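Local atomic coordinates of acetate kinase (Entamoeba histolytica, PDB entry 4H0O), a protein that acts as a pyrophosphate-dependent acetate kinase, interconverting acetate and acetyl phosphate by phosphoryl transfer. Residues Ser216-Ile221 with Lys311-Thr316; Ser234-Leu239 with Thr243-Ile248. All coordinates share one frame; numbering follows the deposited sequence.

Of the segments in these contacts, strand 216-221 comes first from the N terminus; the chain then turns back through strand 225-229 and enters a long irregular loop. Within that loop, contact 2 brings 234-239 against 243-248 with three residues between them, a short closure. Helix 251-260 and several further helices follow before helix 299-324 returns to the strand in contact 1, which closes a loop of 89 residues that contains the whole of contact 2. L239 joins the two: its CD2 lies 3.5 Å from S217 N, and its CD1 lies 3.5 Å from T316 OG1. Sheet, long helix and the loop carrying R244, predicted to stabilise the transition state, are thus packed together, and both contacts also touch the second subunit.

Contact 1: Ser216-Ile221 with Lys311-Thr316; sequences SSCCGI and KQLAKT
C218 faces L313 and T316 where helix 299-324 packs against the six-stranded mixed sheet of a ribonuclease H-like fold, the core fold of the ASKHA superfamily. The contact is apolar and small, burying 109 Å² in all. C218 is the strand residue that makes it: its SG, placed anti to its own carbonyl carbon (chi1 -70°), meets L313 CD1 at 3.5 Å, while its CB lies 4.1 Å from T316 CG2. A cysteine suits this buried spot because it is compact and its sulfur packs well against methyl groups. L313 leaves the helix obliquely to the strand, but its long branched chain carries CD1 back to the sulfur.

The polar atoms of T316 bond back within its own helix. T316 OG1 reaches Q312 O at 2.6 Å, and T316 N meets the same oxygen at 2.9 Å; the two donors come from opposite faces of the carbonyl plane. Threonine therefore fits a helix face turned to the sheet, since the hydroxyl is satisfied one turn back and the methyl is left for packing.

The other face of the strand looks elsewhere: S217 OG bonds to Y188 and to H184, a predicted transition-state stabiliser, and C219 packs on helix 185-195. The helix in turn borders the dimer interface, where A314 packs on V322 of the second subunit. At T316, chi1 of -53° sets CG2 anti to the backbone N, and this methyl is the one that meets C218 CB.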
ATOM      1  N   SER B 216     -13.492  -1.358   4.829  1.00 30.07           N
ATOM      2  CA  SER B 216     -13.477  -0.287   3.840  1.00 29.69           C
ATOM      3  C   SER B 216     -12.524  -0.642   2.706  1.00 32.05           C
ATOM      4  O   SER B 216     -11.470  -1.242   2.937  1.00 29.77           O
ATOM      5  CB  SER B 216     -13.056   1.043   4.471  1.00 30.80           C
ATOM      6  OG  SER B 216     -14.121   1.630   5.199  1.00 33.30           O
ATOM      7  N   SER B 217     -12.892  -0.260   1.486  1.00 27.49           N
ATOM      8  CA  SER B 217     -12.046  -0.516   0.326  1.00 30.15           C
ATOM      9  C   SER B 217     -12.326   0.466  -0.810  1.00 30.13           C
ATOM     10  O   SER B 217     -13.344   1.164  -0.812  1.00 30.41           O
ATOM     11  CB  SER B 217     -12.232  -1.956  -0.167  1.00 21.47           C
ATOM     12  OG  SER B 217     -13.481  -2.119  -0.814  1.00 29.18           O
ATOM     13  N   CYS B 218     -11.404   0.521  -1.767  1.00 27.80           N
ATOM     14  CA  CYS B 218     -11.599   1.267  -3.004  1.00 28.20           C
ATOM     15  C   CYS B 218     -11.500   0.313  -4.181  1.00 32.80           C
ATOM     16  O   CYS B 218     -10.810  -0.709  -4.102  1.00 31.42           O
ATOM     17  CB  CYS B 218     -10.537   2.353  -3.161  1.00 30.18           C
ATOM     18  SG  CYS B 218     -10.701   3.726  -2.019  1.00 36.79           S
ATOM     19  N   CYS B 219     -12.175   0.647  -5.275  1.00 26.05           N
ATOM     20  CA  CYS B 219     -12.110  -0.181  -6.470  1.00 28.80           C
ATOM     21  C   CYS B 219     -11.918   0.661  -7.731  1.00 34.64           C
ATOM     22  O   CYS B 219     -12.652   1.626  -7.961  1.00 30.72           O
ATOM     23  CB  CYS B 219     -13.375  -1.030  -6.600  1.00 25.03           C
ATOM     24  SG  CYS B 219     -13.297  -2.274  -7.911  1.00 36.97           S
ATOM     25  N   GLY B 220     -10.929   0.299  -8.543  1.00 31.38           N
ATOM     26  CA  GLY B 220     -10.747   0.944  -9.831  1.00 22.89           C
ATOM     27  C   GLY B 220     -11.574   0.209 -10.870  1.00 30.13           C
ATOM     28  O   GLY B 220     -11.382  -0.990 -11.086  1.00 34.33           O
ATOM     29  N   ILE B 221     -12.495   0.923 -11.511  1.00 29.41           N
ATOM     30  CA  ILE B 221     -13.436   0.295 -12.431  1.00 31.79           C
ATOM     31  C   ILE B 221     -13.334   0.858 -13.852  1.00 35.30           C
ATOM     32  O   ILE B 221     -13.551   2.053 -14.082  1.00 26.60           O
ATOM     33  CB  ILE B 221     -14.877   0.421 -11.905  1.00 34.57           C
ATOM     34  CG1 ILE B 221     -14.986  -0.265 -10.540  1.00 26.89           C
ATOM     35  CG2 ILE B 221     -15.860  -0.190 -12.888  1.00 26.69           C
ATOM     36  CD1 ILE B 221     -16.253   0.059  -9.783  1.00 27.69           C
ATOM     37  N   LYS B 311      -5.066  10.275   4.651  1.00 27.53           N
ATOM     38  CA  LYS B 311      -3.820  10.093   3.917  1.00 30.94           C
ATOM     39  C   LYS B 311      -3.814   8.780   3.142  1.00 32.97           C
ATOM     40  O   LYS B 311      -3.452   8.746   1.965  1.00 25.27           O
ATOM     41  CB  LYS B 311      -2.624  10.145   4.870  1.00 30.60           C
ATOM     42  CG  LYS B 311      -1.280   9.936   4.193  1.00 40.84           C
ATOM     43  CD  LYS B 311      -0.387   9.016   5.010  1.00 45.32           C
ATOM     44  CE  LYS B 311      -0.733   7.555   4.771  1.00 59.48           C
ATOM     45  NZ  LYS B 311       0.391   6.651   5.139  1.00 56.09           N
ATOM     46  N   GLN B 312      -4.214   7.698   3.804  1.00 29.60           N
ATOM     47  CA  GLN B 312      -4.235   6.387   3.168  1.00 34.90           C
ATOM     48  C   GLN B 312      -5.293   6.297   2.073  1.00 32.11           C
ATOM     49  O   GLN B 312      -5.060   5.680   1.032  1.00 27.68           O
ATOM     50  CB  GLN B 312      -4.452   5.287   4.204  1.00 31.58           C
ATOM     51  CG  GLN B 312      -4.176   3.891   3.677  1.00 36.46           C
ATOM     52  CD  GLN B 312      -2.749   3.726   3.184  1.00 41.75           C
ATOM     53  OE1 GLN B 312      -1.842   4.442   3.612  1.00 48.30           O
ATOM     54  NE2 GLN B 312      -2.544   2.777   2.277  1.00 47.62           N
ATOM     55  N   LEU B 313      -6.448   6.918   2.309  1.00 29.04           N
ATOM     56  CA  LEU B 313      -7.522   6.937   1.318  1.00 29.41           C
ATOM     57  C   LEU B 313      -7.098   7.723   0.082  1.00 30.28           C
ATOM     58  O   LEU B 313      -7.335   7.299  -1.050  1.00 27.25           O
ATOM     59  CB  LEU B 313      -8.807   7.520   1.918  1.00 24.26           C
ATOM     60  CG  LEU B 313     -10.023   7.645   0.993  1.00 29.27           C
ATOM     61  CD1 LEU B 313     -10.317   6.334   0.282  1.00 24.42           C
ATOM     62  CD2 LEU B 313     -11.257   8.102   1.764  1.00 24.06           C
ATOM     63  N   ALA B 314      -6.458   8.866   0.305  1.00 28.43           N
ATOM     64  CA  ALA B 314      -5.983   9.698  -0.793  1.00 27.77           C
ATOM     65  C   ALA B 314      -4.918   8.969  -1.614  1.00 29.95           C
ATOM     66  O   ALA B 314      -4.954   8.973  -2.847  1.00 28.95           O
ATOM     67  CB  ALA B 314      -5.441  11.006  -0.260  1.00 24.37           C
ATOM     68  N   LYS B 315      -3.966   8.349  -0.925  1.00 30.83           N
ATOM     69  CA  LYS B 315      -2.899   7.603  -1.587  1.00 33.41           C
ATOM     70  C   LYS B 315      -3.444   6.422  -2.394  1.00 33.10           C
ATOM     71  O   LYS B 315      -2.958   6.122  -3.490  1.00 31.16           O
ATOM     72  CB  LYS B 315      -1.881   7.112  -0.555  1.00 31.11           C
ATOM     73  CG  LYS B 315      -0.773   6.253  -1.142  1.00 44.84           C
ATOM     74  CD  LYS B 315       0.041   5.558  -0.055  1.00 53.54           C
ATOM     75  CE  LYS B 315       0.680   6.559   0.898  1.00 50.25           C
ATOM     76  NZ  LYS B 315       1.438   5.894   1.999  1.00 65.40           N
ATOM     77  N   THR B 316      -4.460   5.760  -1.849  1.00 28.80           N
ATOM     78  CA  THR B 316      -5.077   4.616  -2.514  1.00 29.28           C
ATOM     79  C   THR B 316      -5.790   5.034  -3.804  1.00 31.04           C
ATOM     80  O   THR B 316      -5.703   4.343  -4.824  1.00 33.32           O
ATOM     81  CB  THR B 316      -6.073   3.901  -1.587  1.00 25.71           C
ATOM     82  OG1 THR B 316      -5.422   3.569  -0.352  1.00 31.75           O
ATOM     83  CG2 THR B 316      -6.593   2.627  -2.246  1.00 24.09           C
TER

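Contact 2: Ser234-Leu239 with Thr243-Ile248; sequences STLAGL and TRCGDI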
ATOM      1  N   SER B 234      -6.534 -11.053   2.205  1.00 30.73           N
ATOM      2  CA  SER B 234      -7.314 -10.942   3.431  1.00 27.85           C
ATOM      3  C   SER B 234      -8.168  -9.684   3.413  1.00 33.84           C
ATOM      4  O   SER B 234      -8.011  -8.824   2.544  1.00 36.66           O
ATOM      5  CB  SER B 234      -6.403 -10.901   4.656  1.00 35.06           C
ATOM      6  OG  SER B 234      -5.874  -9.603   4.858  1.00 33.80           O
ATOM      7  N   THR B 235      -9.077  -9.578   4.377  1.00 33.25           N
ATOM      8  CA  THR B 235      -9.954  -8.416   4.484  1.00 36.21           C
ATOM      9  C   THR B 235      -9.341  -7.359   5.397  1.00 39.09           C
ATOM     10  O   THR B 235     -10.028  -6.451   5.863  1.00 37.68           O
ATOM     11  CB  THR B 235     -11.344  -8.804   5.019  1.00 37.56           C
ATOM     12  OG1 THR B 235     -11.210  -9.411   6.311  1.00 38.74           O
ATOM     13  CG2 THR B 235     -12.027  -9.780   4.074  1.00 39.04           C
ATOM     14  N   LEU B 236      -8.043  -7.491   5.644  1.00 30.61           N
ATOM     15  CA  LEU B 236      -7.313  -6.563   6.506  1.00 38.80           C
ATOM     16  C   LEU B 236      -6.528  -5.527   5.690  1.00 38.19           C
ATOM     17  O   LEU B 236      -6.216  -4.440   6.175  1.00 34.07           O
ATOM     18  CB  LEU B 236      -6.374  -7.354   7.427  1.00 36.14           C
ATOM     19  CG  LEU B 236      -5.380  -6.632   8.337  1.00 43.25           C
ATOM     20  CD1 LEU B 236      -5.367  -7.263   9.715  1.00 39.08           C
ATOM     21  CD2 LEU B 236      -3.986  -6.673   7.738  1.00 49.68           C
ATOM     22  N   ALA B 237      -6.226  -5.870   4.441  1.00 29.42           N
ATOM     23  CA  ALA B 237      -5.396  -5.023   3.585  1.00 37.04           C
ATOM     24  C   ALA B 237      -6.120  -3.776   3.069  1.00 37.24           C
ATOM     25  O   ALA B 237      -7.352  -3.745   2.982  1.00 28.07           O
ATOM     26  CB  ALA B 237      -4.861  -5.834   2.420  1.00 36.67           C
ATOM     27  N   GLY B 238      -5.344  -2.750   2.726  1.00 29.09           N
ATOM     28  CA  GLY B 238      -5.869  -1.598   2.014  1.00 29.57           C
ATOM     29  C   GLY B 238      -5.992  -0.323   2.826  1.00 35.38           C
ATOM     30  O   GLY B 238      -5.003   0.206   3.347  1.00 29.24           O
ATOM     31  N   LEU B 239      -7.221   0.176   2.914  1.00 26.48           N
ATOM     32  CA  LEU B 239      -7.522   1.416   3.617  1.00 34.27           C
ATOM     33  C   LEU B 239      -7.344   1.272   5.125  1.00 31.35           C
ATOM     34  O   LEU B 239      -7.428   0.168   5.667  1.00 27.39           O
ATOM     35  CB  LEU B 239      -8.967   1.827   3.330  1.00 25.58           C
ATOM     36  CG  LEU B 239      -9.287   2.703   2.118  1.00 38.60           C
ATOM     37  CD1 LEU B 239      -8.414   2.369   0.932  1.00 31.01           C
ATOM     38  CD2 LEU B 239     -10.747   2.542   1.738  1.00 27.83           C
ATOM     39  N   THR B 243     -11.447  -0.731  12.697  1.00 30.58           N
ATOM     40  CA  THR B 243     -10.610  -1.435  13.670  1.00 33.99           C
ATOM     41  C   THR B 243      -9.441  -2.181  13.027  1.00 35.30           C
ATOM     42  O   THR B 243      -8.735  -2.931  13.707  1.00 30.70           O
ATOM     43  CB  THR B 243     -11.422  -2.453  14.502  1.00 35.44           C
ATOM     44  OG1 THR B 243     -11.913  -3.493  13.645  1.00 32.81           O
ATOM     45  CG2 THR B 243     -12.590  -1.777  15.199  1.00 31.78           C
ATOM     46  N   ARG B 244      -9.253  -1.991  11.726  1.00 35.60           N
ATOM     47  CA  ARG B 244      -8.183  -2.670  11.003  1.00 30.73           C
ATOM     48  C   ARG B 244      -7.047  -1.707  10.681  1.00 36.51           C
ATOM     49  O   ARG B 244      -7.255  -0.497  10.602  1.00 33.70           O
ATOM     50  CB  ARG B 244      -8.721  -3.298   9.716  1.00 27.38           C
ATOM     51  CG  ARG B 244      -9.567  -4.540   9.939  1.00 37.72           C
ATOM     52  CD  ARG B 244     -10.376  -4.888   8.698  1.00 31.64           C
ATOM     53  NE  ARG B 244     -11.473  -5.803   8.999  1.00 38.61           N
ATOM     54  CZ  ARG B 244     -12.490  -6.044   8.180  1.00 41.32           C
ATOM     55  NH1 ARG B 244     -12.555  -5.436   7.002  1.00 35.39           N
ATOM     56  NH2 ARG B 244     -13.445  -6.893   8.536  1.00 37.44           N
ATOM     57  N   CYS B 245      -5.847  -2.247  10.496  1.00 26.51           N
ATOM     58  CA  CYS B 245      -4.689  -1.414  10.188  1.00 32.58           C
ATOM     59  C   CYS B 245      -4.601  -0.997   8.723  1.00 31.95           C
ATOM     60  O   CYS B 245      -4.127   0.097   8.415  1.00 39.53           O
ATOM     61  CB  CYS B 245      -3.404  -2.134  10.589  1.00 31.23           C
ATOM     62  SG  CYS B 245      -3.149  -3.698   9.734  1.00 34.96           S
ATOM     63  N   GLY B 246      -5.050  -1.863   7.819  1.00 32.18           N
ATOM     64  CA  GLY B 246      -4.860  -1.617   6.399  1.00 34.94           C
ATOM     65  C   GLY B 246      -3.423  -1.917   6.011  1.00 35.53           C
ATOM     66  O   GLY B 246      -2.709  -2.584   6.763  1.00 30.35           O
ATOM     67  N   ASP B 247      -2.992  -1.433   4.848  1.00 31.63           N
ATOM     68  CA  ASP B 247      -1.617  -1.651   4.397  1.00 33.67           C
ATOM     69  C   ASP B 247      -0.583  -1.027   5.339  1.00 34.85           C
ATOM     70  O   ASP B 247      -0.590   0.183   5.575  1.00 34.63           O
ATOM     71  CB  ASP B 247      -1.416  -1.109   2.980  1.00 40.25           C
ATOM     72  CG  ASP B 247      -2.066  -1.980   1.914  1.00 44.47           C
ATOM     73  OD1 ASP B 247      -2.319  -3.177   2.175  1.00 48.51           O
ATOM     74  OD2 ASP B 247      -2.309  -1.463   0.804  1.00 50.15           O
ATOM     75  N   ILE B 248       0.302  -1.864   5.874  1.00 33.03           N
ATOM     76  CA  ILE B 248       1.405  -1.400   6.714  1.00 30.18           C
ATOM     77  C   ILE B 248       2.703  -2.081   6.288  1.00 27.82           C
ATOM     78  O   ILE B 248       2.680  -3.011   5.479  1.00 26.52           O
ATOM     79  CB  ILE B 248       1.151  -1.703   8.201  1.00 38.12           C
ATOM     80  CG1 ILE B 248       0.935  -3.203   8.404  1.00 25.37           C
ATOM     81  CG2 ILE B 248      -0.043  -0.901   8.725  1.00 30.76           C
ATOM     82  CD1 ILE B 248       0.779  -3.607   9.863  1.00 33.15           C
TER
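D247 N donates to G238 O at 3.0 Å in an almost straight bond (172°), from above the carbonyl plane, joining two parts of the irregular loop between strand 225-229 and helix 251-260. A weak bond answers it: G238 N to D247 OD1, 3.1 Å at 144°. D247 thus holds G238 by its backbone N, with its carboxylate adding a weak second bond. Nearby, S234 OG accepts from L236 N in an ST turn.

G246 sits among carbonyl oxygens, its CA 3.1 Å from L236 O and 3.2 Å from L239 O in CH...O contacts. Glycine suits the place, having no CB to crowd G238 O and L239 O and tolerating the positive phi.

R244, predicted to stabilise the transition state, runs extended from CG to NE past T235. T235 OG1 stands 4.0 Å above the guanidinium plane, over its centre; T235 O lies on the same face, off to the NE/NH1 side, 3.0 Å from R244 NH1 at an angle too poor for a hydrogen bond. The R244 side chain is about 6 Å from that of H184, consistent with a shared catalytic site.

Farther out, L236 packs on helix 262-271 and on P250 of the second subunit, and its CD2 meets C245 SG at 3.7 Å.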